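Local atomic coordinates of methyltransferase-like protein 13 (Homo sapiens, PDB entry 5WCJ), a protein that methylates elongation factor eEF1A at its N-terminal glycine through its C-terminal domain, the part present here, and at a lysine through its N-terminal domain. Residues Cys20-Ala25 and Glu192-Glu197; Leu58-His61 and Lys66-Ile69; Ser77-Ala82 and Met94-Ala99. All coordinates share one frame; numbering follows the deposited sequence. Where two conformers were deposited one is given.

Contact 1. Residues Cys20-Ala25 and Glu192-Glu197; sequences CEHHKA and EGEVNE
H22, in the first turn of helix 21-28, faces N196 of the irregular loop 192-197 across a CA-CA separation of 7.3 Å, and E21 stands a little farther from E192, 7.7 Å between their CA atoms. At these spacings no hydrogen bond joins the two segments, and the contact is made by side chains. The helix start is well defined: C20 is its N-cap, and C20 SG accepts a bond from H23 N at 3.5 Å, while K24 N bonds to C20 O.

E194 brings the loop to the helix. Its CG lies between the backbone N and the carbonyl carbon (chi1 60°), and the chain runs extended from there, which sends the side chain across that of H22 at about a right angle. E194 OE1 comes closest to H22 CB, 3.5 Å away, and approaches the imidazole obliquely, with the ring and carboxylate planes 52° apart. Farther along, N196 ND2 lies over a face of the same ring as a packing neighbour, 4.4 Å from H22 CG. N196 ND2 is hydrogen-bonded to N163 OD1, and H22 NE2 bonds to D124 OD1. E21 adds a looser contact, E21 CB lying 4.3 Å from E194 OE2, and its carboxylate is turned to K24 in a salt bridge of 3.0 Å between E21 OE2 and K24 NZ.

The H22 side chain is about 5 Å from the bound S-adenosylhomocysteine, so this surface contact borders the cofactor pocket. D124, which follows strand 118-123, takes both H22 and H23 through its two oxygens. H23 also packs on the beginning of helix 55-63, whereas the loop connects antiparallel strands 185-190 and 197-202 at one end of the sheet.

Contact 2. Residues Leu58-His61 and Lys66-Ile69; sequences LFVH and KSCI
V60 and I69 meet inside the beta-alpha-beta unit formed by strand 44-49, helix 55-63 and strand 67-73, part of the Rossmann-like methyltransferase sheet. V60 CG1 touches I69 CD1 at 3.8 Å, the two side chains crossing at a slant. That methyl of I69 serves two helix residues, since I69 CD1 also sits 3.7 Å from H61 N and packs beside H61 CB. V60 CG1 lies anti to the backbone N (chi1 172°), a setting that turns it to the strand, where V60 CG1 meets both I69 CD1 and, 3.8 Å away, S67 OG. S67 OG also lies against the helix backbone, 3.4 Å from V60 O.

In the next shell, S67 OG is hydrogen-bonded to F64 O in the turn after the helix, which fixes the hydroxyl at this buried spot. V60 and I69 both rest on L46 of strand 44-49, while R93 reaches S67 O and H61 O through its two terminal nitrogens and so ties strand to helix a second time. A water completes the link: it meets the H61 ring at its edge, in plane, 3.0 Å from H61 ND1, and donates to S67 O.

Contact 3. Residues Ser77-Ala82 and Met94-Ala99; sequences SMLEVA and MKVHIA. With SAH (S-adenosyl-L-homocysteine), chain F.
L79 spans the gap between helix 76-85 and strand 94-98, its CA 8.1 Å from that of V96, and all the touching across this contact is done by its two methyl groups and CB. With CG anti to the backbone N (chi1 176°), the leucine fork is thrown out from the helix onto the strand. L79 and V96 meet tip to tip: V96 CG1 lies against both branches, 4.0 Å from L79 CD2, and V96 CG2 approaches L79 CD1. I98 arrives at an angle. Its chain is folded back at chi2 (-58°), so that its terminal methyl turns toward the leucine, where I98 CD1 is 3.9 Å from L79 CD2 and also near L79 CB. V96 and I98, two residues apart on the strand, thus present a pair of aliphatic groups on one side, and L79 covers both. Were L79 cut back to an alanine, the methyls of V96 and I98 would probably lose their partner on the helix, leaving a gap between helix and edge strand.

One residue back, M78 turns to the cofactor product. Bends at chi2 and chi3 curl its chain, and M78 CE comes within 3.6 Å of O3' of S-adenosylhomocysteine, with M78 CG also close to the ribose hydroxyls. At the strand's end A99 O is 3.8 Å from C2 of the adenine, so both segments line the pocket, joined there by E73, D100 and G101, which hydrogen-bond the ligand.

Helix 76-85 and strand 94-98 are the last two elements of a beta-alpha-beta unit that begins with strand 67-73. Strand 94-98 is outermost in the sheet and pairs in parallel with strand 67-73, with F88 of the connecting loop packed on V96.

Contacts 2 and 3 lie in series along the chain, their centres about 15 Å apart, and meet directly because strands 67-73 and 94-98 are sheet neighbours: I69 O is 3.0 Å from K95 N, a probable hydrogen bond, and M94 CE packs 3.5 Å from H61 CB. Contact 1 closes a long loop that encloses both, with its centre about 20 Å from that of contact 2 and about 23 Å from that of contact 3, touching neither. The bound S-adenosylhomocysteine relates contacts 1 and 3: the H22 side chain, on helix 21-28, lies about 5 Å from it, while M78 and A99 adjoin its ribose and adenine. In contact 2, the side chain of I69 is about 13 Å from the bound S-adenosylhomocysteine.

Contact 1. Residues Cys20-Ala25 and Glu192-Glu197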
# COMPACT_ATOMS: atom_id res chain seq x y z
N CYS A 20 13.81 -1.71 2.91
CA CYS A 20 14.43 -0.77 1.96
C CYS A 20 13.82 0.63 2.12
O CYS A 20 12.74 0.80 2.73
CB CYS A 20 14.31 -1.24 0.51
SG CYS A 20 12.71 -0.96 -0.29
N GLU A 21 14.51 1.62 1.56
CA GLU A 21 14.14 3.01 1.80
C GLU A 21 12.78 3.38 1.23
O GLU A 21 12.04 4.09 1.90
CB GLU A 21 15.23 3.98 1.30
CG GLU A 21 16.44 4.06 2.21
CD GLU A 21 16.10 4.58 3.61
OE1 GLU A 21 15.65 5.74 3.73
OE2 GLU A 21 16.30 3.83 4.58
N HIS A 22 12.41 2.89 0.04
CA HIS A 22 11.10 3.26 -0.49
C HIS A 22 9.99 2.54 0.28
O HIS A 22 8.92 3.12 0.48
CB HIS A 22 10.99 3.17 -2.01
CG HIS A 22 10.66 1.82 -2.56
ND1 HIS A 22 11.63 0.91 -2.94
CD2 HIS A 22 9.47 1.25 -2.87
CE1 HIS A 22 11.04 -0.17 -3.42
NE2 HIS A 22 9.73 0.00 -3.39
N HIS A 23 10.26 1.34 0.78
CA HIS A 23 9.26 0.68 1.66
C HIS A 23 9.01 1.40 2.96
O HIS A 23 7.85 1.57 3.36
CB HIS A 23 9.62 -0.79 1.88
CG HIS A 23 9.36 -1.65 0.69
ND1 HIS A 23 9.93 -2.89 0.53
CD2 HIS A 23 8.59 -1.44 -0.41
CE1 HIS A 23 9.52 -3.42 -0.61
NE2 HIS A 23 8.71 -2.56 -1.21
N LYS A 24 10.08 1.85 3.63
CA LYS A 24 9.93 2.68 4.83
C LYS A 24 9.08 3.92 4.59
O LYS A 24 8.22 4.27 5.39
CB LYS A 24 11.30 3.12 5.35
CG LYS A 24 12.16 2.00 5.90
CD LYS A 24 13.55 2.53 6.21
CE LYS A 24 14.41 1.49 6.91
NZ LYS A 24 15.86 1.72 6.63
N ALA A 25 9.31 4.58 3.47
CA ALA A 25 8.49 5.74 3.06
C ALA A 25 7.02 5.40 2.81
O ALA A 25 6.14 6.18 3.19
CB ALA A 25 9.09 6.39 1.83
N GLU A 192 15.78 9.32 -0.61
CA GLU A 192 17.22 9.60 -0.63
C GLU A 192 17.95 8.52 -1.40
O GLU A 192 17.72 7.34 -1.18
CB GLU A 192 17.78 9.65 0.82
N GLY A 193 18.80 8.94 -2.34
CA GLY A 193 19.66 8.02 -3.06
C GLY A 193 18.99 7.23 -4.17
O GLY A 193 19.55 6.26 -4.65
N GLU A 194 17.77 7.63 -4.57
CA GLU A 194 17.09 6.94 -5.67
C GLU A 194 16.08 7.84 -6.35
O GLU A 194 15.70 8.88 -5.83
CB GLU A 194 16.47 5.62 -5.21
CG GLU A 194 15.45 5.72 -4.10
CD GLU A 194 15.02 4.34 -3.59
OE1 GLU A 194 13.87 3.93 -3.84
OE2 GLU A 194 15.84 3.66 -2.93
N VAL A 195 15.70 7.45 -7.57
CA VAL A 195 14.80 8.26 -8.39
C VAL A 195 13.30 8.17 -7.96
O VAL A 195 12.51 9.06 -8.24
CB VAL A 195 14.97 7.88 -9.89
CG1 VAL A 195 14.43 6.49 -10.19
CG2 VAL A 195 14.35 8.93 -10.80
N ASN A 196 12.95 7.09 -7.28
CA ASN A 196 11.57 6.80 -6.82
C ASN A 196 11.00 7.94 -6.02
O ASN A 196 11.72 8.56 -5.21
CB ASN A 196 11.56 5.57 -5.90
CG ASN A 196 12.11 4.34 -6.57
OD1 ASN A 196 13.27 4.35 -7.01
ND2 ASN A 196 11.30 3.29 -6.68
N GLU A 197 9.74 8.23 -6.23
CA GLU A 197 9.03 9.04 -5.27
C GLU A 197 7.74 8.36 -4.83
O GLU A 197 7.14 7.59 -5.58
CB GLU A 197 8.80 10.43 -5.78
CG GLU A 197 7.83 10.59 -6.89
CD GLU A 197 7.89 12.00 -7.47
OE1 GLU A 197 9.00 12.44 -7.90
OE2 GLU A 197 6.83 12.65 -7.50

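Contact 2. Residues Leu58-His61 and Lys66-Ile69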
# COMPACT_ATOMS: atom_id res chain seq x y z
N LEU A 58 4.90 -8.27 4.55
CA LEU A 58 5.38 -9.01 5.74
C LEU A 58 5.67 -8.09 6.92
O LEU A 58 5.35 -8.43 8.09
CB LEU A 58 6.61 -9.84 5.43
CG LEU A 58 7.07 -10.84 6.50
CD1 LEU A 58 5.94 -11.80 6.86
CD2 LEU A 58 8.28 -11.59 5.97
N PHE A 59 6.21 -6.91 6.61
CA PHE A 59 6.48 -5.92 7.66
C PHE A 59 5.17 -5.47 8.32
O PHE A 59 5.08 -5.41 9.55
CB PHE A 59 7.23 -4.71 7.14
CG PHE A 59 7.56 -3.70 8.21
CD1 PHE A 59 6.63 -2.73 8.60
CD2 PHE A 59 8.81 -3.72 8.82
CE1 PHE A 59 6.95 -1.78 9.59
CE2 PHE A 59 9.13 -2.78 9.79
CZ PHE A 59 8.20 -1.82 10.18
N VAL A 60 4.17 -5.17 7.51
CA VAL A 60 2.90 -4.67 8.03
C VAL A 60 2.23 -5.79 8.85
O VAL A 60 1.75 -5.55 9.95
CB VAL A 60 1.98 -4.15 6.90
CG1 VAL A 60 0.59 -3.81 7.40
CG2 VAL A 60 2.64 -2.94 6.22
N HIS A 61 2.21 -7.00 8.30
CA HIS A 61 1.62 -8.15 9.00
C HIS A 61 2.26 -8.34 10.36
O HIS A 61 1.57 -8.52 11.35
CB HIS A 61 1.82 -9.41 8.17
CG HIS A 61 1.40 -10.67 8.85
ND1 HIS A 61 0.09 -11.11 8.86
CD2 HIS A 61 2.11 -11.60 9.54
CE1 HIS A 61 0.01 -12.25 9.52
NE2 HIS A 61 1.22 -12.57 9.95
N LYS A 66 -3.34 -6.41 14.07
CA LYS A 66 -4.73 -6.39 13.61
C LYS A 66 -4.89 -5.98 12.13
O LYS A 66 -6.00 -5.73 11.69
CB LYS A 66 -5.55 -5.45 14.48
CG LYS A 66 -5.61 -5.91 15.93
CD LYS A 66 -6.48 -4.95 16.73
CE LYS A 66 -6.50 -5.31 18.20
NZ LYS A 66 -7.59 -4.59 18.88
N SER A 67 -3.79 -5.93 11.37
CA SER A 67 -3.90 -5.67 9.93
C SER A 67 -4.44 -6.91 9.21
O SER A 67 -4.16 -8.05 9.60
CB SER A 67 -2.56 -5.23 9.34
OG SER A 67 -1.57 -6.25 9.45
N CYS A 68 -5.19 -6.66 8.15
CA CYS A 68 -5.72 -7.68 7.27
C CYS A 68 -5.30 -7.27 5.87
O CYS A 68 -5.73 -6.25 5.41
CB CYS A 68 -7.24 -7.75 7.34
SG CYS A 68 -7.88 -9.14 6.39
N ILE A 69 -4.44 -8.05 5.26
CA ILE A 69 -3.81 -7.69 3.98
C ILE A 69 -4.28 -8.60 2.87
O ILE A 69 -4.22 -9.82 2.99
CB ILE A 69 -2.30 -7.77 4.11
CG1 ILE A 69 -1.80 -6.79 5.19
CG2 ILE A 69 -1.62 -7.56 2.75
CD1 ILE A 69 -0.34 -6.97 5.57
O HOH W 1 -1.79 -9.03 7.93

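Contact 3. Residues Ser77-Ala82 and Met94-Ala99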
# COMPACT_ATOMS: atom_id res chain seq x y z
N SER A 77 5.75 -17.11 -9.71
CA SER A 77 7.14 -17.38 -9.34
C SER A 77 7.63 -16.46 -8.23
O SER A 77 8.49 -16.86 -7.44
CB SER A 77 8.09 -17.20 -10.53
OG SER A 77 7.88 -18.23 -11.47
N MET A 78 7.11 -15.24 -8.19
CA MET A 78 7.48 -14.31 -7.13
C MET A 78 6.93 -14.79 -5.79
O MET A 78 7.62 -14.72 -4.78
CB MET A 78 7.00 -12.88 -7.45
CG MET A 78 7.68 -12.29 -8.69
SD MET A 78 9.46 -12.04 -8.52
CE MET A 78 9.50 -10.75 -7.30
N LEU A 79 5.69 -15.22 -5.77
CA LEU A 79 5.11 -15.81 -4.56
C LEU A 79 5.86 -17.08 -4.15
O LEU A 79 6.09 -17.29 -2.95
CB LEU A 79 3.63 -16.11 -4.72
CG LEU A 79 2.91 -16.81 -3.55
CD1 LEU A 79 2.96 -15.96 -2.30
CD2 LEU A 79 1.47 -17.16 -3.88
N GLU A 80 6.18 -17.93 -5.12
CA GLU A 80 6.90 -19.19 -4.82
C GLU A 80 8.24 -18.94 -4.10
O GLU A 80 8.50 -19.53 -3.04
CB GLU A 80 7.12 -20.01 -6.09
CG GLU A 80 7.19 -21.52 -5.87
N VAL A 81 9.08 -18.09 -4.68
CA VAL A 81 10.40 -17.81 -4.10
C VAL A 81 10.28 -17.15 -2.73
O VAL A 81 11.05 -17.47 -1.81
CB VAL A 81 11.33 -17.01 -5.07
CG1 VAL A 81 10.87 -15.59 -5.24
CG2 VAL A 81 12.77 -17.01 -4.57
N ALA A 82 9.34 -16.21 -2.59
CA ALA A 82 9.18 -15.53 -1.31
C ALA A 82 8.72 -16.50 -0.19
O ALA A 82 9.15 -16.38 0.96
CB ALA A 82 8.21 -14.37 -1.43
N MET A 94 -3.45 -12.56 6.01
CA MET A 94 -2.69 -12.19 4.80
C MET A 94 -2.92 -13.19 3.71
O MET A 94 -2.51 -14.37 3.83
CB MET A 94 -1.20 -12.05 5.06
CG MET A 94 -0.45 -11.50 3.83
SD MET A 94 0.91 -10.47 4.33
CE MET A 94 1.85 -11.55 5.40
N LYS A 95 -3.58 -12.74 2.65
CA LYS A 95 -3.92 -13.58 1.51
C LYS A 95 -3.26 -13.00 0.26
O LYS A 95 -3.27 -11.78 0.06
CB LYS A 95 -5.43 -13.57 1.27
CG LYS A 95 -6.29 -14.12 2.40
CD LYS A 95 -6.12 -15.62 2.55
CE LYS A 95 -6.94 -16.15 3.72
NZ LYS A 95 -6.41 -17.47 4.14
N VAL A 96 -2.73 -13.87 -0.58
CA VAL A 96 -2.12 -13.48 -1.85
C VAL A 96 -2.99 -14.01 -2.98
O VAL A 96 -3.39 -15.17 -2.97
CB VAL A 96 -0.67 -13.93 -1.98
CG1 VAL A 96 -0.09 -13.52 -3.34
CG2 VAL A 96 0.18 -13.31 -0.88
N HIS A 97 -3.31 -13.14 -3.91
CA HIS A 97 -4.06 -13.49 -5.11
C HIS A 97 -3.14 -13.35 -6.31
O HIS A 97 -2.49 -12.30 -6.48
CB HIS A 97 -5.25 -12.58 -5.23
CG HIS A 97 -6.16 -12.62 -4.04
ND1 HIS A 97 -5.96 -11.83 -2.92
CD2 HIS A 97 -7.27 -13.36 -3.78
CE1 HIS A 97 -6.91 -12.08 -2.03
NE2 HIS A 97 -7.71 -13.01 -2.53
N ILE A 98 -3.06 -14.38 -7.15
CA ILE A 98 -2.24 -14.34 -8.35
C ILE A 98 -3.13 -13.81 -9.47
O ILE A 98 -4.04 -14.49 -9.90
CB ILE A 98 -1.62 -15.71 -8.70
CG1 ILE A 98 -0.73 -16.21 -7.55
CG2 ILE A 98 -0.78 -15.61 -9.98
CD1 ILE A 98 0.41 -15.25 -7.17
N ALA A 99 -2.85 -12.57 -9.88
CA ALA A 99 -3.67 -11.82 -10.82
C ALA A 99 -2.94 -10.55 -11.22
O ALA A 99 -2.04 -10.05 -10.50
CB ALA A 99 -5.02 -11.49 -10.21
CG SAH F . 8.38 -4.57 -5.88
SD SAH F . 8.71 -5.66 -7.30
C5' SAH F . 7.34 -5.32 -8.43
C4' SAH F . 6.31 -6.42 -8.29
O4' SAH F . 5.15 -6.07 -9.09
C3' SAH F . 6.80 -7.78 -8.80
O3' SAH F . 6.49 -8.80 -7.85
C2' SAH F . 6.00 -7.97 -10.09
O2' SAH F . 5.70 -9.32 -10.46
C1' SAH F . 4.71 -7.26 -9.70
N9 SAH F . 3.84 -6.89 -10.81
C8 SAH F . 4.22 -6.41 -12.04
N7 SAH F . 3.21 -6.08 -12.82
C5 SAH F . 2.10 -6.37 -12.05
C6 SAH F . 0.72 -6.24 -12.29
N6 SAH F . 0.21 -5.73 -13.44
N1 SAH F . -0.12 -6.63 -11.32
C2 SAH F . 0.38 -7.14 -10.18
N3 SAH F . 1.66 -7.30 -9.83
C4 SAH F . 2.48 -6.89 -10.81